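PDB 2PHC: uncharacterized protein PH0987 from Pyrococcus horikoshii, which is of unknown function but probably binds ATP and acts as a hydrolase, with a carboxyltransferase-type domain. Local coordinates for residues A[86-91]-A[206-211]; A[90-95]-A[180-185]; A[138-143]-A[166-171]; A[126-131]-A[199-204]; A[104-109]-A[144-149]. All coordinates share one frame; numbering follows the deposited sequence.

Contact 1 of 5, residues A[86-91]-A[206-211]; sequences IEIPVA and VKFVPI
I88 carries much of the side-chain contact: its CD1 rests on V206 CG1 at 3.7 Å, the two residues meeting at a slant, while its CG2 runs beside the F208 ring and touches CD1 at 4.0 Å. V90 adds CG2, which chi1 of -179° sets anti to the carbonyl carbon, obliquely against F208 CD1 at 3.3 Å. On the other face of the sheet, P89 CB packs on I211 CG2 at 3.6 Å and E87 CB reaches V209 CG2. Five backbone hydrogen bonds hold this layer in register. I88 brackets F208, donating to K207 O (N to O, 2.7 Å) and accepting from V209 N (O to N, 2.8 Å), and the CA of F208 points its hydrogen at the same I88 O. Further out, W170 touches both I88 and F208, and the rings of H118 and Y123 meet F208. An alanine in place of I88 removes the CD1 methyl resting on V206 and the CG2 contact with the F208 ring, and would probably open a gap beside W170. The parallel pairing joins the first and last strands of a seven-strand mixed sheet whose other neighbours are antiparallel, consistent with a cyclophilin-like fold.

Contact 2 of 5, residues A[90-95]-A[180-185]; sequences VAYGGE and RIIGRI
Y92, with CG anti to the carbonyl carbon (chi1 -69°), lies alongside I182, whose CG1 is set between its own backbone N and carbonyl carbon (chi1 70°). The two side chains point the same way, and I182 CD1 meets the ring in plane at its edge, 3.9 Å from Y92 CE2. V90 CG1 stands over the centre of the same ring, 3.6 Å above its plane, and also lies 3.7 Å from G183 CA. A side chain at G183 would run into that methyl, and its absence lets the non-hydrogen-bonded pair Y92 and G183 close to 3.9 Å between CA atoms. A91 and R184 form the adjoining hydrogen-bonded pair: A91 N reaches R184 O at 2.9 Å through a bent bond (135°), and R184 N returns to A91 O at 3.0 Å. G93, with positive phi, turns the chain away after its N bonds I182 O at 3.1 Å. R184 NE is held by A158 O. The Y92 hydroxyl is hydrogen-bonded to H118 ND1 on helix 111-119, whose I115 and S119 also touch the tyrosine. Strand 180-184 lies between strands 85-92 and 160-164, joined to the latter by backbone bonding of I182 with V161.

Contact 3 of 5, residues A[138-143]-A[166-171]; sequences GGMDER and KQTGWY
M140 reaches from the loop after strand 134-138 onto K166 and T168 at the start of strand 167-171, an inner strand of the mixed sheet, consistent with the family's cyclophilin-like fold. Its CG is anti to the backbone N (chi1 -163°), and a bend at the last torsion (chi3 70°) turns the methyl onto the K166-Q167 peptide, with CE 3.5 Å from K166 C. The sulfur lies 3.7 Å from T168 CB, while M140 CB approaches K166 O at 3.5 Å. T168 is itself fixed, because OG1 is hydrogen-bonded to G162 O and to H118 NE2. I163 and Y123 also touch M140, so this half is buried. An alanine here would probably open a gap between loop and strand, leaving T168 CB and the K166-Q167 peptide without the thioether that covers them. The outer side is much looser. E142 and K166 are exposed: OE2 of E142 lies 4.1 Å from CD of K166, and their opposite charges stay beyond salt-bridge distance. No hydrogen bond joins the two segments. The loop is instead braced internally by an Asx turn, in which D141 OD1 accepts from R143 N. R143 then grips the same carboxylate side-on in a salt bridge through its guanidinium edge, placing NE 3.2 Å from D141 OD1 and NH2 2.6 Å from D141 OD2, both oxygens met from above the carboxylate plane.

Contact 4 of 5, residues A[126-131]-A[199-204]; sequences YFLGFL and IVLPGD
Y126 and P202 bring their CA atoms within 5.0 Å of each other where strand 123-129 passes a type II beta turn running from L201 to D204. The turn is closed by D204 N donating to L201 O at 3.0 Å, and G203 takes the positive phi (104°) that this turn type asks of its third residue. D204 also reaches back with its side chain: OD2 accepts from L201 N at 2.8 Å, the donor standing well above the carboxylate plane. The turn is thus held by two bonds of its own, independent of the packing against it. Across the contact, L128 does nearly all the touching. Its CG lies anti to the carbonyl carbon (chi1 -61°). From there CD1 comes against P202 CD at 3.5 Å, tighter than usual van der Waals contact, and 3.4 Å from V200 O. The other branch, CD2, meets V200 CG2 at 3.9 Å, so both branches lie along one side of the chain leading into the turn. F190 and A135 also touch L128. The carbonyl of V200 is hydrogen-bonded to S198 OG, so its oxygen has a polar partner although a methyl lies against it. Just before Y126 along the strand, backbone bonds tie V125 to G203 and D204. Within the two segments, however, no hydrogen bond passes across, so this surface contact is apolar packing, mainly of L128 against V200, L201 and P202.

Contact 5 of 5, residues A[104-109]-A[144-149]; sequences AQYNGL and IATPRL
N107 and Y106, at the C-terminal end of helix 100-107, where a Schellman motif with G108 as its C-prime residue stops the helix, face the chain I144-P147, extended from A145 on; residues 106-109 and 144-147 run nearly opposite (171° between end-to-end directions). The polar part belongs to the N107 amide. CG is anti to the carbonyl carbon (chi1 -69°), and ND2 donates to A145 O at 3.1 Å, with the acceptor close to the amide plane and the donor above the plane of the carbonyl. A weak bond from ND2 also reaches T146 OG1 at 3.2 Å. The strongest partner of ND2, however, is V103 O one turn back in the helix, so the amide links helix and loop. Its OD1 lies 3.2 Å from A145 O; these are two acceptors, which would probably repel slightly.

The aromatic part is the Y106 ring, whose CG is anti to the backbone N (chi1 -175°). P147 CD lies over one face, 3.3 Å from CZ, and T146 CG2 lies over the same ring face nearer CG. Y106 and P147 approach tip to tip, the phenolic end of the tyrosine coming against CG and CD of the proline.

The apolar part is smaller: L109 CD1 meets I144 CG2 at 3.8 Å, the two side chains crossing at about a right angle, and I117 of helix 111-119 touches both. The Schellman bond runs from L109 N to A104 O at 3.1 Å; the same oxygen also accepts from N107 N and G108 N.

How the contacts relate
Contacts 1 and 2 share V90 and A91 and lie 11 Å apart between centres, on opposite edges of strand 85-92. W170 of segment 166-171 joins them to contact 3: its CH2 is 3.3 Å from I88 CD1, and its CG is 3.5 Å from I185 CD1. Contact 4 adjoins contact 1 through V200 CG1, 3.7 Å from I88 CD1. At the far end, R180 NE of contact 2 probably bonds P147 O of contact 5 at 3.1 Å, and contacts 4 and 5 are about 25 Å apart between centres. H118 bonds Y92 of contact 2 and T168 of contact 3. Contacts 3 and 5 touch, with R143 O 3.1 Å from N107 CB.

Contact 1 of 5, residues A[86-91]-A[206-211]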
# COMPACT_ATOMS: atom_id res chain seq x y z
N ILE A 86 4.63 -4.63 6.38
CA ILE A 86 6.06 -4.60 6.63
C ILE A 86 6.54 -3.24 6.14
O ILE A 86 6.23 -2.81 5.04
CB ILE A 86 6.71 -5.84 6.00
CG1 ILE A 86 6.22 -7.09 6.77
CG2 ILE A 86 8.24 -5.74 5.96
CD1 ILE A 86 5.27 -7.92 5.97
N GLU A 87 7.27 -2.53 6.99
CA GLU A 87 7.78 -1.19 6.66
C GLU A 87 9.16 -1.31 6.04
O GLU A 87 10.04 -1.94 6.63
CB GLU A 87 7.86 -0.32 7.93
CG GLU A 87 6.53 0.11 8.43
CD GLU A 87 6.60 1.35 9.33
OE1 GLU A 87 7.52 1.44 10.20
OE2 GLU A 87 5.72 2.23 9.14
N ILE A 88 9.37 -0.66 4.90
CA ILE A 88 10.60 -0.86 4.12
C ILE A 88 11.30 0.47 3.84
O ILE A 88 10.77 1.30 3.04
CB ILE A 88 10.33 -1.74 2.81
CG1 ILE A 88 10.04 -3.20 3.24
CG2 ILE A 88 11.54 -1.82 1.93
CD1 ILE A 88 9.73 -4.21 2.13
N PRO A 89 12.46 0.73 4.53
CA PRO A 89 13.17 1.96 4.27
C PRO A 89 13.83 1.93 2.87
O PRO A 89 14.38 0.89 2.48
CB PRO A 89 14.19 2.05 5.43
CG PRO A 89 14.48 0.71 5.76
CD PRO A 89 13.16 -0.06 5.58
N VAL A 90 13.67 3.04 2.15
CA VAL A 90 14.13 3.31 0.81
C VAL A 90 14.78 4.65 0.92
O VAL A 90 14.12 5.61 1.30
CB VAL A 90 12.94 3.52 -0.23
CG1 VAL A 90 13.46 3.77 -1.67
CG2 VAL A 90 11.93 2.32 -0.26
N ALA A 91 16.07 4.72 0.63
CA ALA A 91 16.75 6.03 0.27
C ALA A 91 16.46 6.40 -1.19
O ALA A 91 16.96 5.78 -2.10
CB ALA A 91 18.27 5.93 0.57
N VAL A 206 3.10 -3.58 2.07
CA VAL A 206 4.39 -2.95 2.28
C VAL A 206 4.21 -1.44 2.39
O VAL A 206 3.50 -0.86 1.62
CB VAL A 206 5.44 -3.29 1.15
CG1 VAL A 206 6.63 -2.32 1.29
CG2 VAL A 206 5.95 -4.83 1.17
N LYS A 207 4.94 -0.84 3.31
CA LYS A 207 4.91 0.57 3.43
C LYS A 207 6.36 1.01 3.19
O LYS A 207 7.25 0.60 3.93
CB LYS A 207 4.42 0.99 4.88
CG LYS A 207 4.24 2.56 5.09
CD LYS A 207 3.51 3.26 3.92
CE LYS A 207 3.08 4.81 4.15
NZ LYS A 207 4.30 5.67 4.45
N PHE A 208 6.62 1.78 2.13
CA PHE A 208 7.95 2.35 1.91
C PHE A 208 8.12 3.57 2.77
O PHE A 208 7.18 4.32 2.95
CB PHE A 208 8.27 2.66 0.47
CG PHE A 208 8.26 1.45 -0.44
CD1 PHE A 208 9.19 0.47 -0.33
CD2 PHE A 208 7.32 1.34 -1.44
CE1 PHE A 208 9.17 -0.63 -1.21
CE2 PHE A 208 7.28 0.27 -2.30
CZ PHE A 208 8.22 -0.69 -2.18
N VAL A 209 9.32 3.69 3.32
CA VAL A 209 9.64 4.71 4.31
C VAL A 209 10.89 5.46 3.84
O VAL A 209 12.00 4.90 3.96
CB VAL A 209 9.97 4.07 5.74
CG1 VAL A 209 10.32 5.22 6.79
CG2 VAL A 209 8.82 3.19 6.25
N PRO A 210 10.73 6.68 3.27
CA PRO A 210 11.90 7.44 2.83
C PRO A 210 12.88 7.64 3.98
O PRO A 210 12.47 8.00 5.05
CB PRO A 210 11.29 8.78 2.46
CG PRO A 210 9.88 8.52 2.18
CD PRO A 210 9.48 7.46 3.08
N ILE A 211 14.15 7.31 3.78
CA ILE A 211 15.27 7.56 4.71
C ILE A 211 16.33 8.39 3.94
O ILE A 211 16.25 8.50 2.71
CB ILE A 211 15.93 6.23 5.29
CG1 ILE A 211 16.54 5.35 4.18
CG2 ILE A 211 14.98 5.47 6.18
CD1 ILE A 211 17.30 4.12 4.67

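Contact 2 of 5, residues A[90-95]-A[180-185]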
# COMPACT_ATOMS: atom_id res chain seq x y z
N VAL A 90 13.67 3.04 2.15
CA VAL A 90 14.13 3.31 0.81
C VAL A 90 14.78 4.65 0.92
O VAL A 90 14.12 5.61 1.30
CB VAL A 90 12.94 3.52 -0.23
CG1 VAL A 90 13.46 3.77 -1.67
CG2 VAL A 90 11.93 2.32 -0.26
N ALA A 91 16.07 4.72 0.63
CA ALA A 91 16.75 6.03 0.27
C ALA A 91 16.46 6.40 -1.19
O ALA A 91 16.96 5.78 -2.10
CB ALA A 91 18.27 5.93 0.57
N TYR A 92 15.57 7.37 -1.40
CA TYR A 92 15.11 7.82 -2.74
C TYR A 92 16.05 8.90 -3.32
O TYR A 92 16.74 9.61 -2.55
CB TYR A 92 13.72 8.46 -2.68
CG TYR A 92 12.54 7.58 -2.38
CD1 TYR A 92 12.18 7.29 -1.07
CD2 TYR A 92 11.75 7.07 -3.41
CE1 TYR A 92 11.06 6.46 -0.80
CE2 TYR A 92 10.63 6.25 -3.14
CZ TYR A 92 10.30 5.97 -1.84
OH TYR A 92 9.25 5.17 -1.56
N GLY A 93 16.04 9.00 -4.65
CA GLY A 93 16.87 9.90 -5.45
C GLY A 93 18.40 9.79 -5.38
O GLY A 93 18.94 8.90 -4.72
N GLY A 94 19.08 10.71 -6.08
CA GLY A 94 20.55 10.79 -6.09
C GLY A 94 21.15 9.56 -6.73
O GLY A 94 20.74 9.12 -7.82
N GLU A 95 22.10 8.95 -6.04
CA GLU A 95 22.81 7.86 -6.63
C GLU A 95 22.06 6.55 -6.56
O GLU A 95 22.25 5.64 -7.37
CB GLU A 95 24.16 7.73 -5.96
CG GLU A 95 25.16 7.07 -6.89
CD GLU A 95 25.67 7.95 -8.06
OE1 GLU A 95 25.01 8.95 -8.50
OE2 GLU A 95 26.76 7.56 -8.55
N ARG A 180 12.68 1.71 -14.17
CA ARG A 180 13.17 3.04 -13.77
C ARG A 180 13.48 3.00 -12.34
O ARG A 180 12.55 2.90 -11.55
CB ARG A 180 12.16 4.18 -14.08
CG ARG A 180 11.90 4.34 -15.56
CD ARG A 180 13.09 4.83 -16.47
NE ARG A 180 12.62 4.81 -17.89
CZ ARG A 180 13.24 5.45 -18.90
NH1 ARG A 180 14.35 6.19 -18.68
NH2 ARG A 180 12.72 5.39 -20.10
N ILE A 181 14.75 3.09 -11.99
CA ILE A 181 15.18 3.01 -10.59
C ILE A 181 15.16 4.35 -9.84
O ILE A 181 15.88 5.27 -10.24
CB ILE A 181 16.54 2.37 -10.46
CG1 ILE A 181 16.65 1.07 -11.31
CG2 ILE A 181 16.88 2.21 -9.02
CD1 ILE A 181 15.58 -0.12 -10.94
N ILE A 182 14.38 4.42 -8.74
CA ILE A 182 14.03 5.66 -7.99
C ILE A 182 14.59 5.67 -6.55
O ILE A 182 14.51 6.65 -5.85
CB ILE A 182 12.47 5.95 -8.03
CG1 ILE A 182 11.62 4.93 -7.20
CG2 ILE A 182 11.93 6.01 -9.49
CD1 ILE A 182 10.15 5.45 -6.91
N GLY A 183 15.22 4.59 -6.11
CA GLY A 183 15.53 4.51 -4.70
C GLY A 183 16.18 3.19 -4.46
O GLY A 183 16.14 2.34 -5.36
N ARG A 184 16.77 3.00 -3.28
CA ARG A 184 17.34 1.72 -2.96
C ARG A 184 17.02 1.44 -1.51
O ARG A 184 17.00 2.36 -0.70
CB ARG A 184 18.84 1.78 -3.10
CG ARG A 184 19.51 0.52 -3.04
CD ARG A 184 20.97 0.69 -3.61
NE ARG A 184 21.73 -0.50 -3.20
CZ ARG A 184 23.07 -0.62 -3.17
NH1 ARG A 184 23.84 0.41 -3.53
NH2 ARG A 184 23.61 -1.78 -2.79
N ILE A 185 16.78 0.15 -1.22
CA ILE A 185 16.55 -0.39 0.07
C ILE A 185 17.87 -0.94 0.66
O ILE A 185 18.56 -1.68 -0.01
CB ILE A 185 15.49 -1.61 -0.03
CG1 ILE A 185 14.10 -1.16 -0.53
CG2 ILE A 185 15.39 -2.32 1.23
CD1 ILE A 185 13.24 -2.31 -1.24

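Contact 3 of 5, residues A[138-143]-A[166-171]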
# COMPACT_ATOMS: atom_id res chain seq x y z
N GLY A 138 1.53 -4.33 -6.08
CA GLY A 138 0.34 -3.89 -6.70
C GLY A 138 -0.03 -2.70 -5.88
O GLY A 138 0.32 -2.60 -4.73
N GLY A 139 -0.74 -1.78 -6.48
CA GLY A 139 -1.27 -0.69 -5.65
C GLY A 139 -0.66 0.68 -5.99
O GLY A 139 -1.07 1.63 -5.45
N MET A 140 0.31 0.77 -6.91
CA MET A 140 0.98 2.03 -7.22
C MET A 140 0.04 3.09 -7.73
O MET A 140 -0.70 2.87 -8.72
CB MET A 140 2.09 1.82 -8.34
CG MET A 140 3.14 3.05 -8.40
SD MET A 140 4.45 2.84 -9.53
CE MET A 140 3.64 2.96 -10.93
N ASP A 141 0.16 4.30 -7.22
CA ASP A 141 -0.58 5.46 -7.89
C ASP A 141 -0.18 5.69 -9.39
O ASP A 141 0.98 5.84 -9.68
CB ASP A 141 -0.29 6.71 -7.06
CG ASP A 141 -1.26 7.86 -7.34
OD1 ASP A 141 -1.60 8.11 -8.49
OD2 ASP A 141 -1.76 8.46 -6.35
N GLU A 142 -1.13 5.73 -10.33
CA GLU A 142 -0.84 5.91 -11.76
C GLU A 142 -0.13 7.23 -12.22
O GLU A 142 0.41 7.29 -13.33
CB GLU A 142 -2.11 5.67 -12.57
CG GLU A 142 -2.51 4.24 -12.41
CD GLU A 142 -3.76 3.81 -13.14
OE1 GLU A 142 -4.31 4.58 -14.01
OE2 GLU A 142 -4.19 2.67 -12.81
N ARG A 143 -0.10 8.24 -11.36
CA ARG A 143 0.52 9.49 -11.68
C ARG A 143 2.02 9.38 -11.80
O ARG A 143 2.67 10.32 -12.30
CB ARG A 143 0.17 10.55 -10.63
CG ARG A 143 -1.26 11.06 -10.71
CD ARG A 143 -1.50 11.98 -9.50
NE ARG A 143 -1.61 11.27 -8.22
CZ ARG A 143 -1.51 11.83 -7.01
NH1 ARG A 143 -1.24 13.13 -6.87
NH2 ARG A 143 -1.65 11.07 -5.93
N LYS A 166 2.60 0.69 -14.69
CA LYS A 166 1.88 0.88 -13.46
C LYS A 166 2.37 0.04 -12.28
O LYS A 166 1.70 0.00 -11.32
CB LYS A 166 0.36 0.70 -13.71
CG LYS A 166 -0.11 1.62 -14.86
CD LYS A 166 -1.46 1.10 -15.50
CE LYS A 166 -1.92 2.05 -16.62
NZ LYS A 166 -3.32 1.72 -17.08
N GLN A 167 3.53 -0.60 -12.39
CA GLN A 167 4.08 -1.52 -11.35
C GLN A 167 5.28 -0.97 -10.72
O GLN A 167 6.18 -0.36 -11.38
CB GLN A 167 4.65 -2.81 -11.96
CG GLN A 167 3.84 -3.58 -12.88
CD GLN A 167 3.18 -4.72 -12.12
OE1 GLN A 167 3.84 -5.54 -11.45
NE2 GLN A 167 1.88 -4.74 -12.18
N THR A 168 5.40 -1.26 -9.47
CA THR A 168 6.60 -1.00 -8.75
C THR A 168 7.05 -2.30 -8.06
O THR A 168 6.35 -3.29 -8.01
CB THR A 168 6.49 0.25 -7.79
OG1 THR A 168 7.79 0.58 -7.28
CG2 THR A 168 5.49 0.05 -6.64
N GLY A 169 8.27 -2.35 -7.62
CA GLY A 169 8.76 -3.54 -7.00
C GLY A 169 10.20 -3.26 -6.76
O GLY A 169 10.63 -2.13 -6.93
N TRP A 170 10.96 -4.27 -6.37
CA TRP A 170 12.39 -4.08 -6.22
C TRP A 170 13.20 -5.34 -6.62
O TRP A 170 12.71 -6.47 -6.51
CB TRP A 170 12.75 -3.64 -4.81
CG TRP A 170 12.58 -4.70 -3.71
CD1 TRP A 170 13.49 -5.61 -3.30
CD2 TRP A 170 11.43 -4.87 -2.82
NE1 TRP A 170 13.01 -6.34 -2.24
CE2 TRP A 170 11.73 -5.94 -1.96
CE3 TRP A 170 10.18 -4.21 -2.70
CZ2 TRP A 170 10.84 -6.37 -0.93
CZ3 TRP A 170 9.26 -4.69 -1.69
CH2 TRP A 170 9.61 -5.70 -0.82
N TYR A 171 14.41 -5.07 -7.15
CA TYR A 171 15.49 -6.04 -7.29
C TYR A 171 16.06 -6.44 -5.95
O TYR A 171 16.57 -5.58 -5.21
CB TYR A 171 16.55 -5.42 -8.14
CG TYR A 171 16.02 -5.04 -9.49
CD1 TYR A 171 16.19 -5.87 -10.53
CD2 TYR A 171 15.38 -3.85 -9.69
CE1 TYR A 171 15.73 -5.56 -11.78
CE2 TYR A 171 14.92 -3.48 -10.97
CZ TYR A 171 15.08 -4.35 -11.99
OH TYR A 171 14.60 -4.09 -13.23

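Contact 4 of 5, residues A[126-131]-A[199-204]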
# COMPACT_ATOMS: atom_id res chain seq x y z
N TYR A 126 2.25 -9.31 -4.44
CA TYR A 126 1.39 -10.26 -5.15
C TYR A 126 2.20 -11.45 -5.71
O TYR A 126 1.64 -12.49 -5.96
CB TYR A 126 0.44 -9.56 -6.19
CG TYR A 126 1.15 -9.01 -7.44
CD1 TYR A 126 1.49 -9.84 -8.44
CD2 TYR A 126 1.42 -7.64 -7.58
CE1 TYR A 126 2.16 -9.38 -9.64
CE2 TYR A 126 2.10 -7.11 -8.79
CZ TYR A 126 2.44 -8.01 -9.79
OH TYR A 126 3.06 -7.58 -10.93
N PHE A 127 3.52 -11.34 -5.81
CA PHE A 127 4.29 -12.44 -6.41
C PHE A 127 5.67 -12.22 -5.95
O PHE A 127 6.05 -11.08 -5.85
CB PHE A 127 4.23 -12.39 -7.98
CG PHE A 127 4.89 -13.59 -8.67
CD1 PHE A 127 4.20 -14.76 -8.88
CD2 PHE A 127 6.19 -13.53 -9.11
CE1 PHE A 127 4.81 -15.86 -9.51
CE2 PHE A 127 6.79 -14.61 -9.77
CZ PHE A 127 6.10 -15.77 -9.94
N LEU A 128 6.42 -13.31 -5.67
CA LEU A 128 7.86 -13.22 -5.48
C LEU A 128 8.64 -14.17 -6.46
O LEU A 128 8.29 -15.37 -6.64
CB LEU A 128 8.25 -13.60 -4.05
CG LEU A 128 7.62 -12.68 -2.95
CD1 LEU A 128 7.88 -13.36 -1.62
CD2 LEU A 128 8.29 -11.28 -2.94
N GLY A 129 9.76 -13.67 -6.96
CA GLY A 129 10.68 -14.54 -7.67
C GLY A 129 11.99 -14.58 -6.94
O GLY A 129 12.33 -13.60 -6.20
N PHE A 130 12.59 -15.71 -7.15
CA PHE A 130 13.78 -16.10 -6.62
C PHE A 130 14.65 -16.42 -7.78
O PHE A 130 14.35 -16.93 -8.81
CB PHE A 130 13.65 -17.24 -5.64
CG PHE A 130 12.75 -16.96 -4.53
CD1 PHE A 130 13.22 -16.43 -3.38
CD2 PHE A 130 11.44 -17.25 -4.61
CE1 PHE A 130 12.39 -16.19 -2.34
CE2 PHE A 130 10.60 -17.01 -3.57
CZ PHE A 130 11.09 -16.48 -2.43
N LEU A 131 15.78 -15.95 -7.53
CA LEU A 131 17.06 -16.24 -8.21
C LEU A 131 17.10 -15.66 -9.68
O LEU A 131 17.44 -16.38 -10.67
CB LEU A 131 17.31 -17.77 -8.15
CG LEU A 131 17.54 -18.53 -6.79
CD1 LEU A 131 17.65 -20.08 -6.93
N ILE A 199 11.79 -11.12 3.43
CA ILE A 199 11.08 -10.44 4.54
C ILE A 199 9.60 -10.23 4.26
O ILE A 199 8.83 -9.76 5.10
CB ILE A 199 11.72 -9.08 4.95
CG1 ILE A 199 11.96 -8.17 3.79
CG2 ILE A 199 13.13 -9.30 5.43
CD1 ILE A 199 12.57 -6.80 4.30
N VAL A 200 8.84 -10.40 3.25
CA VAL A 200 7.48 -10.13 2.82
C VAL A 200 7.13 -11.38 2.16
O VAL A 200 7.99 -12.07 1.55
CB VAL A 200 7.56 -8.86 1.86
CG1 VAL A 200 8.10 -7.48 2.51
CG2 VAL A 200 7.82 -9.22 0.35
N LEU A 201 6.09 -11.79 2.14
CA LEU A 201 5.53 -12.93 1.44
C LEU A 201 4.27 -12.49 0.71
O LEU A 201 3.65 -11.54 1.14
CB LEU A 201 5.31 -14.07 2.46
CG LEU A 201 6.54 -14.84 2.97
CD1 LEU A 201 6.11 -15.66 4.14
CD2 LEU A 201 7.08 -15.77 1.85
N PRO A 202 3.91 -13.17 -0.40
CA PRO A 202 2.65 -12.81 -1.05
C PRO A 202 1.45 -12.62 -0.05
O PRO A 202 1.19 -13.50 0.83
CB PRO A 202 2.40 -13.97 -2.09
CG PRO A 202 3.82 -14.44 -2.50
CD PRO A 202 4.59 -14.31 -1.08
N GLY A 203 0.73 -11.49 -0.15
CA GLY A 203 -0.47 -11.33 0.67
C GLY A 203 -0.17 -10.42 1.80
O GLY A 203 -1.10 -9.80 2.34
N ASP A 204 1.11 -10.26 2.14
CA ASP A 204 1.59 -9.12 2.93
C ASP A 204 1.45 -7.71 2.28
O ASP A 204 1.31 -7.59 1.07
CB ASP A 204 3.08 -9.30 3.21
CG ASP A 204 3.38 -10.53 4.11
OD1 ASP A 204 2.46 -11.24 4.64
OD2 ASP A 204 4.58 -10.75 4.30

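Contact 5 of 5, residues A[104-109]-A[144-149]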
# COMPACT_ATOMS: atom_id res chain seq x y z
N ALA A 104 9.69 11.80 -12.67
CA ALA A 104 9.12 13.11 -12.38
C ALA A 104 8.78 13.81 -13.67
O ALA A 104 7.65 14.09 -14.01
CB ALA A 104 10.18 13.88 -11.63
N GLN A 105 9.78 14.02 -14.47
CA GLN A 105 9.60 14.83 -15.66
C GLN A 105 8.66 14.21 -16.62
O GLN A 105 7.85 14.94 -17.18
CB GLN A 105 11.00 15.07 -16.27
CG GLN A 105 11.00 15.57 -17.72
CD GLN A 105 12.16 16.52 -17.97
OE1 GLN A 105 13.29 16.32 -17.41
NE2 GLN A 105 11.88 17.60 -18.79
N TYR A 106 8.72 12.88 -16.85
CA TYR A 106 7.73 12.18 -17.77
C TYR A 106 6.30 12.36 -17.25
O TYR A 106 5.34 12.30 -17.96
CB TYR A 106 8.13 10.67 -17.86
CG TYR A 106 7.35 9.79 -18.82
CD1 TYR A 106 7.88 9.52 -20.06
CD2 TYR A 106 6.11 9.18 -18.48
CE1 TYR A 106 7.20 8.71 -20.99
CE2 TYR A 106 5.43 8.31 -19.43
CZ TYR A 106 6.01 8.12 -20.66
OH TYR A 106 5.45 7.37 -21.67
N ASN A 107 6.14 12.69 -15.97
CA ASN A 107 4.77 12.76 -15.40
C ASN A 107 4.39 14.14 -14.94
O ASN A 107 3.24 14.36 -14.63
CB ASN A 107 4.61 11.71 -14.27
CG ASN A 107 4.60 10.32 -14.82
OD1 ASN A 107 3.73 9.98 -15.62
ND2 ASN A 107 5.65 9.55 -14.52
N GLY A 108 5.36 15.04 -14.88
CA GLY A 108 5.06 16.49 -14.83
C GLY A 108 5.00 16.80 -13.38
O GLY A 108 4.13 17.56 -12.94
N LEU A 109 5.98 16.29 -12.63
CA LEU A 109 5.99 16.46 -11.19
C LEU A 109 7.41 16.80 -10.77
O LEU A 109 8.36 16.59 -11.51
CB LEU A 109 5.58 15.14 -10.48
CG LEU A 109 4.23 14.41 -10.72
CD1 LEU A 109 4.28 12.90 -10.37
CD2 LEU A 109 3.05 15.10 -9.98
N ILE A 144 2.57 8.30 -11.24
CA ILE A 144 4.00 7.99 -11.42
C ILE A 144 4.34 6.84 -12.40
O ILE A 144 5.49 6.47 -12.52
CB ILE A 144 4.73 7.89 -10.10
CG1 ILE A 144 4.15 6.79 -9.22
CG2 ILE A 144 4.69 9.23 -9.39
CD1 ILE A 144 5.12 6.42 -8.15
N ALA A 145 3.33 6.39 -13.15
CA ALA A 145 3.48 5.37 -14.20
C ALA A 145 4.60 5.77 -15.20
O ALA A 145 4.60 6.91 -15.67
CB ALA A 145 2.13 5.18 -14.92
N THR A 146 5.54 4.87 -15.54
CA THR A 146 6.67 5.23 -16.42
C THR A 146 7.19 4.01 -17.10
O THR A 146 7.61 3.03 -16.41
CB THR A 146 7.89 5.89 -15.66
OG1 THR A 146 7.41 6.94 -14.82
CG2 THR A 146 8.92 6.49 -16.66
N PRO A 147 7.26 4.06 -18.46
CA PRO A 147 7.76 2.88 -19.22
C PRO A 147 9.21 2.59 -18.90
O PRO A 147 9.83 3.44 -18.34
CB PRO A 147 7.56 3.26 -20.70
CG PRO A 147 7.64 4.78 -20.71
CD PRO A 147 6.91 5.18 -19.36
N ARG A 148 9.67 1.35 -19.13
CA ARG A 148 11.04 0.85 -18.89
C ARG A 148 12.14 1.55 -19.76
O ARG A 148 11.83 2.21 -20.76
CB ARG A 148 11.08 -0.65 -19.29
CG ARG A 148 10.41 -1.61 -18.30
CD ARG A 148 9.94 -2.84 -19.11
NE ARG A 148 9.16 -3.84 -18.34
CZ ARG A 148 7.84 -3.80 -18.10
NH1 ARG A 148 7.05 -2.85 -18.54
NH2 ARG A 148 7.29 -4.77 -17.45
N LEU A 149 13.40 1.34 -19.41
CA LEU A 149 14.48 1.84 -20.23
C LEU A 149 14.39 1.14 -21.58
O LEU A 149 13.84 0.02 -21.70
CB LEU A 149 15.84 1.64 -19.58
CG LEU A 149 16.22 2.41 -18.29
CD1 LEU A 149 17.46 1.82 -17.84
CD2 LEU A 149 16.51 3.78 -18.55